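Local structure of NAD(P)H dehydrogenase (quinone) (Mycobacterium tuberculosis, 1XDI) at residues P12-H25 with A328-E342. The protein catalyses the reduction of quinones such as menadione with NADH or NADPH, using FAD as cofactor, and may aid virulence by protecting the bacterium against reactive oxygen species. Residues are numbered along the deposited sequence; the frame is centred on the assembly and turned at random.
Sequences PAGYEAALVAATSH and AAMQGRIAMYHALGE. With FAD (flavin-adenine dinucleotide), chain C.
Helices 12-24 and 328-339 run in roughly the same direction, their axes 7.0 Å apart at closest approach and 38° to each other. Small residues line the crossing, and G332 has no side chain: the CA atoms of A13 and A329, and those of A17 and G332, are each 4.4 Å apart. A17 CB rests on the backbone of G332. V20 sends CG1 to M336 CB (3.6 Å) and to the Y337 ring, and CG2 to the aliphatic part of R333. E16 CG lies opposite the backbone N and the chain bends at chi2, laying it alongside R333. E16 OE2 forms a salt bridge to R333 NH1 at the guanidinium edge, the carboxylate and guanidinium planes 72° apart. At the C-terminal ends, H25 NE2 donates to E342 OE2 (2.6 Å). The bond is bent (130° at the hydrogen), on the anti side of the carboxylate but tilted from the carboxylate and ring planes. L340 CD1 packs against H25 CD2. At the start of helix 12-24, A13 N donates to FAD O1P (3.0 Å), as in Rossmann motifs, where the helix N-terminus faces the pyrophosphate. E459 of a neighbouring subunit packs on E16 and R333. A18 and A21 pack on sheet strands 3-8 and 29-35, and M336 reaches I5.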
loop_
_atom_site.group_PDB
_atom_site.type_symbol
_atom_site.label_atom_id
_atom_site.label_comp_id
_atom_site.label_asym_id
_atom_site.label_seq_id
_atom_site.Cartn_x
_atom_site.Cartn_y
_atom_site.Cartn_z
ATOM N N PRO A 12 6.977 -31.197 -1.864
ATOM C CA PRO A 12 6.900 -29.731 -1.925
ATOM C C PRO A 12 7.920 -29.059 -1.005
ATOM O O PRO A 12 8.658 -28.186 -1.449
ATOM C CB PRO A 12 5.472 -29.433 -1.490
ATOM C CG PRO A 12 4.766 -30.529 -2.003
ATOM C CD PRO A 12 5.639 -31.724 -1.584
ATOM N N ALA A 13 7.992 -29.435 0.264
ATOM C CA ALA A 13 8.989 -28.761 1.082
ATOM C C ALA A 13 10.361 -28.749 0.374
ATOM O O ALA A 13 10.899 -27.691 0.048
ATOM C CB ALA A 13 9.102 -29.422 2.496
ATOM N N GLY A 14 10.885 -29.926 0.058
ATOM C CA GLY A 14 12.211 -29.997 -0.510
ATOM C C GLY A 14 12.439 -29.551 -1.928
ATOM O O GLY A 14 13.341 -28.745 -2.238
ATOM N N TYR A 15 11.619 -30.075 -2.822
ATOM C CA TYR A 15 11.847 -29.768 -4.208
ATOM C C TYR A 15 11.561 -28.380 -4.533
ATOM O O TYR A 15 11.932 -27.917 -5.590
ATOM C CB TYR A 15 11.035 -30.648 -5.171
ATOM C CG TYR A 15 9.619 -30.190 -5.576
ATOM C CD1 TYR A 15 9.374 -28.980 -6.259
ATOM C CD2 TYR A 15 8.519 -31.026 -5.354
ATOM C CE1 TYR A 15 8.083 -28.628 -6.711
ATOM C CE2 TYR A 15 7.229 -30.665 -5.793
ATOM C CZ TYR A 15 7.023 -29.472 -6.465
ATOM O OH TYR A 15 5.727 -29.167 -6.836
ATOM N N GLU A 16 10.994 -27.638 -3.627
ATOM C CA GLU A 16 10.629 -26.382 -4.086
ATOM C C GLU A 16 11.268 -25.377 -3.321
ATOM O O GLU A 16 10.998 -24.174 -3.333
ATOM C CB GLU A 16 9.158 -26.236 -4.019
ATOM C CG GLU A 16 8.730 -25.129 -4.915
ATOM C CD GLU A 16 7.432 -25.439 -5.611
ATOM O OE1 GLU A 16 6.712 -26.340 -5.162
ATOM O OE2 GLU A 16 7.123 -24.774 -6.613
ATOM N N ALA A 17 12.297 -25.873 -2.609
ATOM C CA ALA A 17 13.219 -25.102 -1.786
ATOM C C ALA A 17 14.463 -25.151 -2.674
ATOM O O ALA A 17 15.238 -24.192 -2.772
ATOM C CB ALA A 17 13.500 -25.800 -0.455
ATOM N N ALA A 18 14.628 -26.292 -3.344
ATOM C CA ALA A 18 15.746 -26.510 -4.251
ATOM C C ALA A 18 15.539 -25.634 -5.463
ATOM O O ALA A 18 16.456 -24.991 -5.956
ATOM C CB ALA A 18 15.810 -27.974 -4.671
ATOM N N LEU A 19 14.304 -25.622 -5.933
ATOM C CA LEU A 19 13.939 -24.847 -7.104
ATOM C C LEU A 19 14.330 -23.409 -6.904
ATOM O O LEU A 19 14.966 -22.840 -7.759
ATOM C CB LEU A 19 12.437 -24.936 -7.351
ATOM C CG LEU A 19 12.042 -25.260 -8.788
ATOM C CD1 LEU A 19 12.986 -26.296 -9.361
ATOM C CD2 LEU A 19 10.644 -25.818 -8.821
ATOM N N VAL A 20 13.936 -22.839 -5.758
ATOM C CA VAL A 20 14.220 -21.442 -5.401
ATOM C C VAL A 20 15.691 -21.265 -5.264
ATOM O O VAL A 20 16.209 -20.250 -5.670
ATOM C CB VAL A 20 13.519 -20.992 -4.030
ATOM C CG1 VAL A 20 14.414 -19.980 -3.251
ATOM C CG2 VAL A 20 12.140 -20.366 -4.314
ATOM N N ALA A 21 16.353 -22.264 -4.688
ATOM C CA ALA A 21 17.801 -22.232 -4.474
ATOM C C ALA A 21 18.585 -22.100 -5.738
ATOM O O ALA A 21 19.305 -21.137 -5.927
ATOM C CB ALA A 21 18.246 -23.479 -3.759
ATOM N N ALA A 22 18.450 -23.100 -6.600
ATOM C CA ALA A 22 19.123 -23.138 -7.902
ATOM C C ALA A 22 18.671 -22.068 -8.907
ATOM O O ALA A 22 19.448 -21.694 -9.774
ATOM C CB ALA A 22 18.919 -24.492 -8.527
ATOM N N THR A 23 17.430 -21.588 -8.809
ATOM C CA THR A 23 16.929 -20.625 -9.778
ATOM C C THR A 23 17.424 -19.233 -9.517
ATOM O O THR A 23 17.789 -18.523 -10.453
ATOM C CB THR A 23 15.354 -20.620 -9.868
ATOM O OG1 THR A 23 14.888 -21.772 -10.627
ATOM C CG2 THR A 23 14.848 -19.305 -10.507
ATOM N N SER A 24 17.483 -18.844 -8.256
ATOM C CA SER A 24 17.954 -17.512 -7.937
ATOM C C SER A 24 19.444 -17.372 -7.664
ATOM O O SER A 24 19.953 -16.252 -7.596
ATOM C CB SER A 24 17.174 -16.947 -6.750
ATOM O OG SER A 24 16.208 -15.993 -7.204
ATOM N N HIS A 25 20.153 -18.488 -7.509
ATOM C CA HIS A 25 21.587 -18.423 -7.227
ATOM C C HIS A 25 22.382 -19.461 -7.966
ATOM O O HIS A 25 23.236 -20.116 -7.370
ATOM C CB HIS A 25 21.828 -18.555 -5.720
ATOM C CG HIS A 25 21.281 -17.410 -4.943
ATOM N ND1 HIS A 25 21.856 -16.157 -4.970
ATOM C CD2 HIS A 25 20.147 -17.286 -4.213
ATOM C CE1 HIS A 25 21.098 -15.308 -4.296
ATOM N NE2 HIS A 25 20.055 -15.968 -3.826
ATOM N N ALA A 328 4.036 -26.484 3.182
ATOM C CA ALA A 328 5.339 -27.149 3.121
ATOM C C ALA A 328 6.284 -26.434 2.114
ATOM O O ALA A 328 7.496 -26.222 2.346
ATOM C CB ALA A 328 5.122 -28.603 2.734
ATOM N N ALA A 329 5.698 -26.023 0.998
ATOM C CA ALA A 329 6.449 -25.365 -0.037
ATOM C C ALA A 329 6.955 -23.995 0.437
ATOM O O ALA A 329 8.125 -23.643 0.192
ATOM C CB ALA A 329 5.593 -25.233 -1.290
ATOM N N MET A 330 6.113 -23.223 1.138
ATOM C CA MET A 330 6.558 -21.896 1.591
ATOM C C MET A 330 7.592 -22.110 2.656
ATOM O O MET A 330 8.442 -21.262 2.868
ATOM C CB MET A 330 5.423 -21.050 2.193
ATOM C CG MET A 330 5.679 -19.550 2.101
ATOM S SD MET A 330 5.960 -19.007 0.375
ATOM C CE MET A 330 6.913 -17.438 0.744
ATOM N N GLN A 331 7.549 -23.250 3.333
ATOM C CA GLN A 331 8.539 -23.403 4.365
ATOM C C GLN A 331 9.918 -23.655 3.772
ATOM O O GLN A 331 10.935 -23.145 4.293
ATOM C CB GLN A 331 8.131 -24.481 5.359
ATOM C CG GLN A 331 7.199 -23.993 6.422
ATOM C CD GLN A 331 7.074 -24.977 7.529
ATOM O OE1 GLN A 331 6.642 -26.137 7.335
ATOM N NE2 GLN A 331 7.458 -24.545 8.724
ATOM N N GLY A 332 9.962 -24.417 2.677
ATOM C CA GLY A 332 11.253 -24.680 2.083
ATOM C C GLY A 332 11.739 -23.429 1.397
ATOM O O GLY A 332 12.928 -23.067 1.436
ATOM N N ARG A 333 10.790 -22.762 0.756
ATOM C CA ARG A 333 11.059 -21.507 0.016
ATOM C C ARG A 333 11.684 -20.447 1.013
ATOM O O ARG A 333 12.776 -19.908 0.775
ATOM C CB ARG A 333 9.715 -21.029 -0.619
ATOM C CG ARG A 333 9.750 -20.386 -2.019
ATOM C CD ARG A 333 8.768 -21.053 -3.073
ATOM N NE ARG A 333 7.373 -21.091 -2.641
ATOM C CZ ARG A 333 6.414 -21.799 -3.239
ATOM N NH1 ARG A 333 6.686 -22.519 -4.313
ATOM N NH2 ARG A 333 5.197 -21.842 -2.722
ATOM N N ILE A 334 11.013 -20.202 2.144
ATOM C CA ILE A 334 11.480 -19.252 3.147
ATOM C C ILE A 334 12.799 -19.708 3.774
ATOM O O ILE A 334 13.560 -18.874 4.195
ATOM C CB ILE A 334 10.381 -19.026 4.223
ATOM C CG1 ILE A 334 9.235 -18.280 3.603
ATOM C CG2 ILE A 334 10.827 -18.191 5.333
ATOM C CD1 ILE A 334 7.989 -18.597 4.266
ATOM N N ALA A 335 13.100 -21.006 3.816
ATOM C CA ALA A 335 14.389 -21.484 4.369
ATOM C C ALA A 335 15.503 -21.257 3.367
ATOM O O ALA A 335 16.661 -21.176 3.730
ATOM C CB ALA A 335 14.355 -22.963 4.736
ATOM N N MET A 336 15.173 -21.168 2.095
ATOM C CA MET A 336 16.225 -20.904 1.174
ATOM C C MET A 336 16.452 -19.432 1.213
ATOM O O MET A 336 17.598 -18.998 1.157
ATOM C CB MET A 336 15.854 -21.375 -0.215
ATOM C CG MET A 336 15.806 -22.910 -0.287
ATOM S SD MET A 336 17.398 -23.621 0.139
ATOM C CE MET A 336 17.233 -24.067 1.908
ATOM N N TYR A 337 15.375 -18.655 1.341
ATOM C CA TYR A 337 15.523 -17.197 1.371
ATOM C C TYR A 337 16.352 -16.734 2.589
ATOM O O TYR A 337 17.201 -15.828 2.499
ATOM C CB TYR A 337 14.144 -16.470 1.348
ATOM C CG TYR A 337 13.267 -16.640 0.076
ATOM C CD1 TYR A 337 13.843 -16.763 -1.187
ATOM C CD2 TYR A 337 11.853 -16.746 0.173
ATOM C CE1 TYR A 337 13.049 -16.999 -2.303
ATOM C CE2 TYR A 337 11.056 -16.986 -0.943
ATOM C CZ TYR A 337 11.662 -17.117 -2.181
ATOM O OH TYR A 337 10.909 -17.389 -3.315
ATOM N N HIS A 338 16.120 -17.362 3.735
ATOM C CA HIS A 338 16.866 -16.960 4.898
ATOM C C HIS A 338 18.326 -17.396 4.773
ATOM O O HIS A 338 19.230 -16.624 5.084
ATOM C CB HIS A 338 16.240 -17.500 6.180
ATOM C CG HIS A 338 16.900 -16.974 7.415
ATOM N ND1 HIS A 338 17.953 -17.620 8.022
ATOM C CD2 HIS A 338 16.727 -15.821 8.100
ATOM C CE1 HIS A 338 18.400 -16.889 9.027
ATOM N NE2 HIS A 338 17.678 -15.793 9.095
ATOM N N ALA A 339 18.587 -18.611 4.307
ATOM C CA ALA A 339 19.997 -19.038 4.154
ATOM C C ALA A 339 20.764 -18.343 3.044
ATOM O O ALA A 339 21.955 -18.268 3.122
ATOM C CB ALA A 339 20.122 -20.552 3.968
ATOM N N LEU A 340 20.116 -17.833 2.009
ATOM C CA LEU A 340 20.887 -17.161 0.948
ATOM C C LEU A 340 20.837 -15.617 0.960
ATOM O O LEU A 340 20.879 -14.971 -0.072
ATOM C CB LEU A 340 20.470 -17.744 -0.410
ATOM C CG LEU A 340 20.638 -19.289 -0.435
ATOM C CD1 LEU A 340 19.925 -19.797 -1.612
ATOM C CD2 LEU A 340 22.075 -19.760 -0.513
ATOM N N GLY A 341 20.744 -15.052 2.163
ATOM C CA GLY A 341 20.726 -13.616 2.364
ATOM C C GLY A 341 19.771 -12.800 1.547
ATOM O O GLY A 341 20.099 -11.697 1.125
ATOM N N GLU A 342 18.585 -13.323 1.305
ATOM C CA GLU A 342 17.628 -12.554 0.533
ATOM C C GLU A 342 16.582 -11.917 1.424
ATOM O O GLU A 342 16.693 -11.987 2.642
ATOM C CB GLU A 342 16.987 -13.445 -0.496
ATOM C CG GLU A 342 17.741 -13.417 -1.784
ATOM C CD GLU A 342 17.054 -14.237 -2.858
ATOM O OE1 GLU A 342 15.820 -14.458 -2.788
ATOM O OE2 GLU A 342 17.752 -14.673 -3.803
HETATM P PA FAD C . 6.269 -35.279 1.652
HETATM O O1A FAD C . 5.529 -36.259 2.556
HETATM O O2A FAD C . 5.504 -34.772 0.431
HETATM O O5B FAD C . 7.532 -36.020 1.227
HETATM C C5B FAD C . 8.802 -36.028 1.882
HETATM C C4B FAD C . 9.505 -37.059 1.025
HETATM O O4B FAD C . 10.841 -37.247 1.414
HETATM C C3B FAD C . 8.884 -38.555 0.960
HETATM O O3B FAD C . 8.025 -38.778 -0.159
HETATM C C2B FAD C . 10.027 -39.456 0.977
HETATM O O2B FAD C . 10.402 -40.123 -0.230
HETATM C C1B FAD C . 11.203 -38.623 1.419
HETATM N N9A FAD C . 11.876 -39.001 2.598
HETATM C C8A FAD C . 11.467 -39.395 3.856
HETATM N N7A FAD C . 12.456 -39.680 4.664
HETATM C C5A FAD C . 13.575 -39.468 3.914
HETATM C C6A FAD C . 14.954 -39.589 4.155
HETATM N N6A FAD C . 15.440 -39.983 5.314
HETATM N N1A FAD C . 15.823 -39.283 3.128
HETATM C C2A FAD C . 15.382 -38.877 1.927
HETATM N N3A FAD C . 14.040 -38.729 1.606
HETATM C C4A FAD C . 13.227 -39.077 2.734
HETATM N N1 FAD C . -2.057 -30.758 1.179
HETATM C C2 FAD C . -2.561 -29.741 0.415
HETATM O O2 FAD C . -2.014 -28.623 0.378
HETATM N N3 FAD C . -3.699 -29.970 -0.325
HETATM C C4 FAD C . -4.394 -31.146 -0.386
HETATM O O4 FAD C . -5.397 -31.220 -1.094
HETATM C C4X FAD C . -3.901 -32.130 0.362
HETATM N N5 FAD C . -4.604 -33.366 0.305
HETATM C C5X FAD C . -4.078 -34.419 1.097
HETATM C C6 FAD C . -4.697 -35.688 1.087
HETATM C C7 FAD C . -4.219 -36.779 1.862
HETATM C C7M FAD C . -4.935 -38.150 1.801
HETATM C C8 FAD C . -3.078 -36.557 2.687
HETATM C C8M FAD C . -2.492 -37.644 3.573
HETATM C C9 FAD C . -2.444 -35.349 2.707
HETATM C C9A FAD C . -2.880 -34.279 1.934
HETATM N N10 FAD C . -2.233 -32.953 1.901
HETATM C C10 FAD C . -2.722 -31.931 1.139
HETATM C "C1'" FAD C . -1.056 -32.817 2.673
HETATM C "C2'" FAD C . 0.215 -32.676 1.889
HETATM O "O2'" FAD C . 0.333 -33.821 0.974
HETATM C "C3'" FAD C . 1.434 -32.623 2.766
HETATM O "O3'" FAD C . 1.390 -31.430 3.505
HETATM C "C4'" FAD C . 2.758 -32.552 2.030
HETATM O "O4'" FAD C . 2.773 -33.842 1.311
HETATM C "C5'" FAD C . 3.978 -32.600 2.812
HETATM O "O5'" FAD C . 5.085 -32.412 1.942
HETATM P P FAD C . 6.575 -32.569 2.381
HETATM O O1P FAD C . 7.324 -32.175 1.244
HETATM O O2P FAD C . 6.904 -31.922 3.669
HETATM O O3P FAD C . 6.629 -34.093 2.609
#